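Local coordinates for response regulator aspartate phosphatase I (Bacillus subtilis subsp. subtilis, PDB 4I1A), which dephosphorylates the sporulation phosphotransferase Spo0F and activates excision and transfer of the mobile element ICEBs1 by bringing about inactivation of its repressor ImmR, at residues N193-S197 against L198-R202. Sequence-based numbering, arbitrary orientation.
Sequences NLIDS and LEYER
A chi1 of -75° in Ile-195 sets CG2 opposite the backbone N, and in Tyr-200 CG stands anti to the carbonyl carbon (chi1 -71°), so that the two side chains cross at about a right angle. The closest approach is from Ile-195 CG2 to Tyr-200 CE1, 3.7 Å; CG1 lies beside the same ring carbon, and CG2 is also near the hydroxyl end. Were Tyr-200 replaced by alanine, the CG2 and CG1 branches would probably lose the ring carbons they rest on and a gap would open beside the turn. Leu-194 divides its contacts: CD2 meets the N-cap residue, 4.1 Å from Glu-199 CB, while CD1 reaches the next helix at Arg-202 CB, 4.0 Å away.

Between these apolar contacts the backbone forms a Schellman motif, with Leu-198 as the C-prime residue in a positive-phi conformation (59°). Glu-199 N donates to Leu-194 O over 2.8 Å, and Leu-198 N to Ile-195 O over 2.9 Å, the latter from well above the carbonyl plane. Glu-199 occupies the N-cap position of helix 200-215; its side chain bends at chi2, and OE2 faces the guanidinium edge of Arg-202 in a salt bridge, 3.6 Å from NE.

The turn lies in the predicted third TPR repeat (184-217) and joins helices 180-196 and 200-215. Leu-194 and Ile-195 also pack on Ala-203, continuing the interface between the paired helices. The chemistry thus divides the work: the reversing backbone satisfies Leu-194 O and Ile-195 O, apolar side chains join the two helices, and the Glu-199/Arg-202 ion pair links the N-cap residue to the first turn of the second.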
loop_
_atom_site.group_PDB
_atom_site.type_symbol
_atom_site.label_atom_id
_atom_site.label_comp_id
_atom_site.label_asym_id
_atom_site.label_seq_id
_atom_site.Cartn_x
_atom_site.Cartn_y
_atom_site.Cartn_z
ATOM N N ASN A 193 8.742 -0.173 1.034
ATOM C CA ASN A 193 9.818 0.551 0.369
ATOM C C ASN A 193 10.260 -0.148 -0.914
ATOM O O ASN A 193 10.479 0.496 -1.939
ATOM C CB ASN A 193 11.001 0.712 1.310
ATOM C CG ASN A 193 10.802 1.833 2.312
ATOM O OD1 ASN A 193 10.605 2.983 1.931
ATOM N ND2 ASN A 193 10.862 1.503 3.604
ATOM N N LEU A 194 10.377 -1.471 -0.849
ATOM C CA LEU A 194 10.702 -2.281 -2.018
ATOM C C LEU A 194 9.640 -2.143 -3.114
ATOM O O LEU A 194 9.974 -2.094 -4.300
ATOM C CB LEU A 194 10.901 -3.753 -1.617
ATOM C CG LEU A 194 12.161 -4.002 -0.786
ATOM C CD1 LEU A 194 12.195 -5.381 -0.164
ATOM C CD2 LEU A 194 13.417 -3.760 -1.635
ATOM N N ILE A 195 8.368 -2.079 -2.716
ATOM C CA ILE A 195 7.274 -1.825 -3.655
ATOM C C ILE A 195 7.446 -0.468 -4.351
ATOM O O ILE A 195 7.316 -0.365 -5.573
ATOM C CB ILE A 195 5.894 -1.887 -2.954
ATOM C CG1 ILE A 195 5.507 -3.339 -2.678
ATOM C CG2 ILE A 195 4.798 -1.218 -3.793
ATOM C CD1 ILE A 195 4.167 -3.469 -2.054
ATOM N N ASP A 196 7.760 0.566 -3.578
ATOM C CA ASP A 196 8.030 1.875 -4.158
ATOM C C ASP A 196 9.210 1.877 -5.141
ATOM O O ASP A 196 9.294 2.755 -5.993
ATOM C CB ASP A 196 8.234 2.927 -3.064
ATOM C CG ASP A 196 6.968 3.207 -2.286
ATOM O OD1 ASP A 196 5.875 2.869 -2.791
ATOM O OD2 ASP A 196 7.065 3.775 -1.176
ATOM N N SER A 197 10.113 0.904 -5.019
ATOM C CA SER A 197 11.234 0.776 -5.944
ATOM C C SER A 197 10.941 -0.238 -7.046
ATOM O O SER A 197 11.849 -0.618 -7.789
ATOM C CB SER A 197 12.506 0.322 -5.213
ATOM O OG SER A 197 12.857 1.196 -4.167
ATOM N N LEU A 198 9.694 -0.699 -7.121
ATOM C CA LEU A 198 9.276 -1.716 -8.096
ATOM C C LEU A 198 10.045 -3.025 -7.966
ATOM O O LEU A 198 10.191 -3.773 -8.940
ATOM C CB LEU A 198 9.395 -1.193 -9.530
ATOM C CG LEU A 198 8.817 0.188 -9.833
ATOM C CD1 LEU A 198 8.877 0.429 -11.325
ATOM C CD2 LEU A 198 7.397 0.347 -9.299
ATOM N N GLU A 199 10.554 -3.295 -6.768
ATOM C CA GLU A 199 11.211 -4.570 -6.489
ATOM C C GLU A 199 10.192 -5.557 -5.926
ATOM O O GLU A 199 10.288 -5.967 -4.767
ATOM C CB GLU A 199 12.354 -4.368 -5.499
ATOM C CG GLU A 199 13.540 -3.606 -6.062
ATOM C CD GLU A 199 14.363 -4.442 -7.039
ATOM O OE1 GLU A 199 15.215 -3.868 -7.753
ATOM O OE2 GLU A 199 14.164 -5.675 -7.092
ATOM N N TYR A 200 9.224 -5.942 -6.754
ATOM C CA TYR A 200 8.087 -6.725 -6.286
ATOM C C TYR A 200 8.442 -8.142 -5.866
ATOM O O TYR A 200 7.803 -8.716 -4.984
ATOM C CB TYR A 200 6.952 -6.711 -7.322
ATOM C CG TYR A 200 6.260 -5.360 -7.417
ATOM C CD1 TYR A 200 5.305 -4.981 -6.480
ATOM C CD2 TYR A 200 6.568 -4.463 -8.436
ATOM C CE1 TYR A 200 4.674 -3.747 -6.556
ATOM C CE2 TYR A 200 5.943 -3.225 -8.520
ATOM C CZ TYR A 200 4.993 -2.873 -7.583
ATOM O OH TYR A 200 4.357 -1.644 -7.664
ATOM N N GLU A 201 9.471 -8.700 -6.485
ATOM C CA GLU A 201 9.934 -10.032 -6.125
ATOM C C GLU A 201 10.540 -10.028 -4.717
ATOM O O GLU A 201 10.328 -10.949 -3.925
ATOM C CB GLU A 201 10.963 -10.509 -7.151
ATOM C CG GLU A 201 10.873 -11.981 -7.492
ATOM C CD GLU A 201 11.274 -12.253 -8.927
ATOM O OE1 GLU A 201 10.820 -11.495 -9.815
ATOM O OE2 GLU A 201 12.046 -13.211 -9.164
ATOM N N ARG A 202 11.298 -8.982 -4.408
ATOM C CA ARG A 202 11.955 -8.882 -3.111
ATOM C C ARG A 202 10.947 -8.570 -2.011
ATOM O O ARG A 202 11.063 -9.066 -0.878
ATOM C CB ARG A 202 13.071 -7.837 -3.154
ATOM C CG ARG A 202 14.251 -8.245 -4.027
ATOM C CD ARG A 202 15.295 -7.141 -4.085
ATOM N NE ARG A 202 16.416 -7.463 -4.964
ATOM C CZ ARG A 202 17.557 -8.008 -4.547
ATOM N NH1 ARG A 202 17.723 -8.299 -3.260
ATOM N NH2 ARG A 202 18.534 -8.258 -5.414
#